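Local structure of 3-deoxy-d-manno-octulosonic-acid transferase (4BFC) at residues L122-V134 against G144-P156. The protein probably transfers 3-deoxy-D-manno-octulosonic acid (Kdo) from CMP-Kdo to a lipid A precursor, the construct here being its C-terminal CMP-Kdo-binding domain. Numbering follows the deposited sequence. Where two conformers were deposited one is given.
Sequences LWLWYALSQVCFV and GHNILEPMVLNVP
Tyr-126 lays one ring face over Pro-150, whose CD sits 3.9 Å from the ring centroid, a CH-pi contact that illustrates how a Rossmann-like domain seals a helix against its core. Next to the tyrosine, Pro-150 CB meets Cys-132 SG at 3.6 Å; SG reaches it from between the backbone N and the carbonyl carbon (chi1 81°). Val-155 wedges in beside them, its CG1 against the backbone of Val-131 and Cys-132, while Leu-153 CD1 presses on Tyr-126 CB at 3.5 Å.

The other flank is looser and more polar. Here the indole of Trp-123 lies across Leu-153 and reaches Val-152 CG1 only at 4.1 Å from CH2. Its NE1 donates a nearly straight bond (3.1 Å, 165°) to Glu-149 OE2, in the indole plane but from above the carboxylate, the two planes being almost perpendicular. OE1 accepts a hydrogen bond from a water that also accepts from Tyr-126 OH and donates to Asn-146 O; with a partner on each oxygen, the carboxylate's rotation is limited.

Cys-132 N donates to Pro-156 O, tying strand 131-134 to the chain entering strand 157-159, next to the Cys-132 pairing with Val-158. Helix 148-152, the crossover between these parallel strands, packs beside helix 122-128 at -44°, with Ala-48 of strand 43-50 touching Tyr-126.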
loop_
_atom_site.group_PDB
_atom_site.type_symbol
_atom_site.label_atom_id
_atom_site.label_comp_id
_atom_site.label_asym_id
_atom_site.label_seq_id
_atom_site.Cartn_x
_atom_site.Cartn_y
_atom_site.Cartn_z
ATOM N N LEU A 122 14.884 -8.001 3.596
ATOM C CA LEU A 122 15.164 -8.100 2.156
ATOM C C LEU A 122 16.662 -8.037 1.765
ATOM O O LEU A 122 17.125 -8.831 0.885
ATOM C CB LEU A 122 14.301 -7.064 1.396
ATOM C CG LEU A 122 14.195 -7.311 -0.098
ATOM C CD1 LEU A 122 13.722 -8.718 -0.487
ATOM C CD2 LEU A 122 13.423 -6.176 -0.751
ATOM N N TRP A 123 17.467 -7.130 2.376
ATOM C CA TRP A 123 18.897 -7.021 2.118
ATOM C C TRP A 123 19.640 -8.304 2.431
ATOM O O TRP A 123 20.522 -8.684 1.707
ATOM C CB TRP A 123 19.533 -5.855 2.879
ATOM C CG TRP A 123 19.343 -4.573 2.117
ATOM C CD1 TRP A 123 18.133 -3.978 1.770
ATOM C CD2 TRP A 123 20.387 -3.724 1.493
ATOM N NE1 TRP A 123 18.346 -2.830 1.040
ATOM C CE2 TRP A 123 19.670 -2.619 0.836
ATOM C CE3 TRP A 123 21.782 -3.754 1.433
ATOM C CZ2 TRP A 123 20.345 -1.603 0.149
ATOM C CZ3 TRP A 123 22.447 -2.725 0.730
ATOM C CH2 TRP A 123 21.739 -1.677 0.109
ATOM N N LEU A 124 19.266 -8.968 3.523
ATOM C CA LEU A 124 19.917 -10.228 3.844
ATOM C C LEU A 124 19.750 -11.240 2.679
ATOM O O LEU A 124 20.737 -11.885 2.306
ATOM C CB LEU A 124 19.336 -10.819 5.149
ATOM C CG LEU A 124 19.682 -12.211 5.704
ATOM C CD1 LEU A 124 21.182 -12.270 5.816
ATOM C CD2 LEU A 124 18.971 -12.462 7.066
ATOM N N TRP A 125 18.507 -11.393 2.199
ATOM C CA TRP A 125 18.197 -12.389 1.136
ATOM C C TRP A 125 18.907 -12.018 -0.138
ATOM O O TRP A 125 19.532 -12.862 -0.744
ATOM C CB TRP A 125 16.712 -12.561 0.928
ATOM C CG TRP A 125 16.024 -12.753 2.274
ATOM C CD1 TRP A 125 15.026 -11.977 2.805
ATOM C CD2 TRP A 125 16.415 -13.679 3.339
ATOM N NE1 TRP A 125 14.728 -12.363 4.093
ATOM C CE2 TRP A 125 15.529 -13.385 4.474
ATOM C CE3 TRP A 125 17.380 -14.667 3.469
ATOM C CZ2 TRP A 125 15.615 -14.073 5.652
ATOM C CZ3 TRP A 125 17.494 -15.335 4.704
ATOM C CH2 TRP A 125 16.587 -15.076 5.741
ATOM N N TYR A 126 18.804 -10.758 -0.575
ATOM C CA TYR A 126 19.638 -10.379 -1.775
ATOM C C TYR A 126 21.145 -10.693 -1.580
ATOM O O TYR A 126 21.808 -11.170 -2.473
ATOM C CB TYR A 126 19.553 -8.861 -2.019
ATOM C CG TYR A 126 18.265 -8.352 -2.575
ATOM C CD1 TYR A 126 17.651 -9.039 -3.631
ATOM C CD2 TYR A 126 17.659 -7.169 -2.089
ATOM C CE1 TYR A 126 16.481 -8.591 -4.195
ATOM C CE2 TYR A 126 16.474 -6.708 -2.669
ATOM C CZ TYR A 126 15.904 -7.413 -3.710
ATOM O OH TYR A 126 14.771 -6.971 -4.293
ATOM N N ALA A 127 21.678 -10.461 -0.378
ATOM C CA ALA A 127 23.105 -10.716 -0.140
ATOM C C ALA A 127 23.444 -12.236 -0.215
ATOM O O ALA A 127 24.606 -12.622 -0.368
ATOM C CB ALA A 127 23.535 -10.149 1.207
ATOM N N LEU A 128 22.428 -13.071 -0.116
ATOM C CA LEU A 128 22.599 -14.534 -0.224
ATOM C C LEU A 128 22.332 -15.074 -1.639
ATOM O O LEU A 128 22.504 -16.293 -1.909
ATOM C CB LEU A 128 21.760 -15.274 0.835
ATOM C CG LEU A 128 22.209 -15.057 2.300
ATOM C CD1 LEU A 128 21.233 -15.749 3.227
ATOM C CD2 LEU A 128 23.612 -15.630 2.504
ATOM N N SER A 129 21.889 -14.202 -2.556
ATOM C CA SER A 129 21.346 -14.689 -3.817
ATOM C C SER A 129 22.444 -14.740 -4.924
ATOM O O SER A 129 23.340 -13.839 -4.999
ATOM C CB SER A 129 20.265 -13.698 -4.296
ATOM O OG SER A 129 19.220 -13.522 -3.313
ATOM N N GLN A 130 22.307 -15.733 -5.806
ATOM C CA GLN A 130 23.080 -15.808 -7.059
ATOM C C GLN A 130 22.419 -14.998 -8.169
ATOM O O GLN A 130 23.116 -14.362 -8.980
ATOM C CB GLN A 130 23.346 -17.244 -7.529
ATOM C CG GLN A 130 24.582 -17.866 -6.931
ATOM C CD GLN A 130 24.477 -18.003 -5.450
ATOM O OE1 GLN A 130 23.854 -18.968 -4.941
ATOM N NE2 GLN A 130 25.064 -17.067 -4.730
ATOM N N VAL A 131 21.078 -15.062 -8.212
ATOM C CA VAL A 131 20.312 -14.260 -9.152
ATOM C C VAL A 131 19.005 -13.909 -8.443
ATOM O O VAL A 131 18.578 -14.606 -7.493
ATOM C CB VAL A 131 19.934 -15.011 -10.493
ATOM C CG1 VAL A 131 21.168 -15.331 -11.364
ATOM C CG2 VAL A 131 19.115 -16.280 -10.237
ATOM N N CYS A 132 18.347 -12.896 -8.970
ATOM C CA CYS A 132 17.062 -12.539 -8.424
ATOM C C CYS A 132 16.073 -12.044 -9.474
ATOM O O CYS A 132 16.418 -11.782 -10.629
ATOM C CB CYS A 132 17.237 -11.498 -7.282
ATOM S SG CYS A 132 17.463 -9.805 -7.864
ATOM N N PHE A 133 14.817 -12.020 -9.066
ATOM C CA PHE A 133 13.731 -11.378 -9.771
ATOM C C PHE A 133 13.009 -10.406 -8.802
ATOM O O PHE A 133 12.646 -10.789 -7.715
ATOM C CB PHE A 133 12.736 -12.453 -10.188
ATOM C CG PHE A 133 11.384 -11.943 -10.654
ATOM C CD1 PHE A 133 11.151 -11.370 -11.919
ATOM C CD2 PHE A 133 10.317 -11.895 -9.723
ATOM C CE1 PHE A 133 9.872 -10.901 -12.269
ATOM C CE2 PHE A 133 9.036 -11.413 -10.057
ATOM C CZ PHE A 133 8.795 -10.931 -11.382
ATOM N N VAL A 134 12.819 -9.175 -9.259
ATOM C CA VAL A 134 12.121 -8.128 -8.472
ATOM C C VAL A 134 10.692 -8.021 -8.966
ATOM O O VAL A 134 10.422 -7.655 -10.125
ATOM C CB VAL A 134 12.850 -6.760 -8.513
ATOM C CG1 VAL A 134 12.010 -5.729 -7.680
ATOM C CG2 VAL A 134 14.264 -6.922 -7.915
ATOM N N GLY A 144 6.073 -2.462 -10.444
ATOM C CA GLY A 144 7.463 -2.766 -10.136
ATOM C C GLY A 144 7.886 -2.272 -8.769
ATOM O O GLY A 144 7.121 -1.565 -8.110
ATOM N N HIS A 145 9.043 -2.743 -8.353
ATOM C CA HIS A 145 9.741 -2.340 -7.125
ATOM C C HIS A 145 11.167 -1.998 -7.366
ATOM O O HIS A 145 11.743 -2.162 -8.489
ATOM C CB HIS A 145 9.535 -3.453 -6.062
ATOM C CG HIS A 145 8.118 -3.568 -5.588
ATOM N ND1 HIS A 145 7.495 -2.557 -4.902
ATOM C CD2 HIS A 145 7.176 -4.563 -5.723
ATOM C CE1 HIS A 145 6.232 -2.878 -4.678
ATOM N NE2 HIS A 145 6.048 -4.132 -5.117
ATOM N N ASN A 146 11.827 -1.476 -6.323
ATOM C CA ASN A 146 13.148 -0.870 -6.492
ATOM C C ASN A 146 14.240 -1.869 -6.786
ATOM O O ASN A 146 14.733 -2.604 -5.889
ATOM C CB ASN A 146 13.468 -0.108 -5.176
ATOM C CG ASN A 146 14.650 0.836 -5.336
ATOM O OD1 ASN A 146 15.200 0.948 -6.407
ATOM N ND2 ASN A 146 15.092 1.428 -4.235
ATOM N N ILE A 147 14.737 -1.827 -8.015
ATOM C CA ILE A 147 15.861 -2.711 -8.389
ATOM C C ILE A 147 17.243 -2.258 -7.917
ATOM O O ILE A 147 18.189 -2.955 -8.130
ATOM C CB ILE A 147 15.803 -2.936 -9.928
ATOM C CG1 ILE A 147 15.964 -1.583 -10.671
ATOM C CG2 ILE A 147 14.518 -3.644 -10.309
ATOM C CD1 ILE A 147 16.602 -1.818 -12.060
ATOM N N LEU A 148 17.384 -1.071 -7.314
ATOM C CA LEU A 148 18.723 -0.584 -6.934
ATOM C C LEU A 148 19.366 -1.420 -5.850
ATOM O O LEU A 148 20.600 -1.604 -5.814
ATOM C CB LEU A 148 18.582 0.900 -6.478
ATOM C CG LEU A 148 18.250 1.900 -7.598
ATOM C CD1 LEU A 148 18.055 3.312 -7.015
ATOM C CD2 LEU A 148 19.350 1.871 -8.627
ATOM N N GLU A 149 18.523 -1.976 -4.958
ATOM C CA GLU A 149 19.039 -2.747 -3.842
ATOM C C GLU A 149 19.822 -4.011 -4.302
ATOM O O GLU A 149 21.018 -4.137 -4.009
ATOM C CB GLU A 149 17.899 -3.052 -2.862
ATOM C CG GLU A 149 17.184 -1.791 -2.366
ATOM C CD GLU A 149 16.012 -2.045 -1.426
ATOM O OE1 GLU A 149 15.149 -2.912 -1.699
ATOM O OE2 GLU A 149 15.951 -1.360 -0.377
ATOM N N PRO A 150 19.201 -4.891 -5.142
ATOM C CA PRO A 150 20.043 -5.999 -5.653
ATOM C C PRO A 150 21.224 -5.592 -6.512
ATOM O O PRO A 150 22.254 -6.249 -6.453
ATOM C CB PRO A 150 19.033 -6.923 -6.409
ATOM C CG PRO A 150 17.899 -6.018 -6.752
ATOM C CD PRO A 150 17.814 -5.018 -5.615
ATOM N N MET A 151 21.125 -4.481 -7.245
ATOM C CA MET A 151 22.184 -3.993 -8.128
ATOM C C MET A 151 23.417 -3.643 -7.301
ATOM O O MET A 151 24.553 -3.937 -7.647
ATOM C CB MET A 151 21.701 -2.717 -8.842
ATOM C CG MET A 151 20.656 -2.878 -9.947
ATOM S SD MET A 151 21.280 -3.638 -11.472
ATOM C CE MET A 151 19.800 -3.841 -12.415
ATOM N N VAL A 152 23.153 -2.976 -6.191
ATOM C CA VAL A 152 24.222 -2.491 -5.311
ATOM C C VAL A 152 24.917 -3.693 -4.671
ATOM O O VAL A 152 26.113 -3.666 -4.442
ATOM C CB VAL A 152 23.559 -1.556 -4.244
ATOM C CG1 VAL A 152 24.375 -1.382 -2.964
ATOM C CG2 VAL A 152 23.206 -0.201 -4.859
ATOM N N LEU A 153 24.170 -4.774 -4.449
ATOM C CA LEU A 153 24.750 -5.999 -3.865
ATOM C C LEU A 153 25.279 -6.991 -4.880
ATOM O O LEU A 153 25.619 -8.155 -4.546
ATOM C CB LEU A 153 23.776 -6.665 -2.887
ATOM C CG LEU A 153 23.337 -5.916 -1.631
ATOM C CD1 LEU A 153 22.066 -6.566 -1.077
ATOM C CD2 LEU A 153 24.427 -5.895 -0.554
ATOM N N ASN A 154 25.417 -6.533 -6.127
ATOM C CA ASN A 154 26.041 -7.295 -7.177
ATOM C C ASN A 154 25.281 -8.554 -7.622
ATOM O O ASN A 154 25.863 -9.496 -8.156
ATOM C CB ASN A 154 27.525 -7.592 -6.812
ATOM C CG ASN A 154 28.313 -6.307 -6.570
ATOM O OD1 ASN A 154 28.447 -5.496 -7.473
ATOM N ND2 ASN A 154 28.779 -6.093 -5.331
ATOM N N VAL A 155 23.953 -8.518 -7.469
ATOM C CA VAL A 155 23.096 -9.619 -7.854
ATOM C C VAL A 155 22.538 -9.385 -9.250
ATOM O O VAL A 155 21.871 -8.384 -9.464
ATOM C CB VAL A 155 21.886 -9.794 -6.924
ATOM C CG1 VAL A 155 21.096 -11.025 -7.345
ATOM C CG2 VAL A 155 22.347 -9.916 -5.487
ATOM N N PRO A 156 22.786 -10.311 -10.195
ATOM C CA PRO A 156 22.071 -10.223 -11.480
ATOM C C PRO A 156 20.542 -10.176 -11.309
ATOM O O PRO A 156 19.976 -10.969 -10.551
ATOM C CB PRO A 156 22.504 -11.467 -12.228
ATOM C CG PRO A 156 23.735 -11.938 -11.538
ATOM C CD PRO A 156 23.661 -11.497 -10.125
HETATM O O HOH W 1 14.265 -4.264 -3.854
HETATM O O HOH W 2 25.278 -12.352 -6.769
HETATM O O HOH W 3 9.976 -4.809 -10.187
#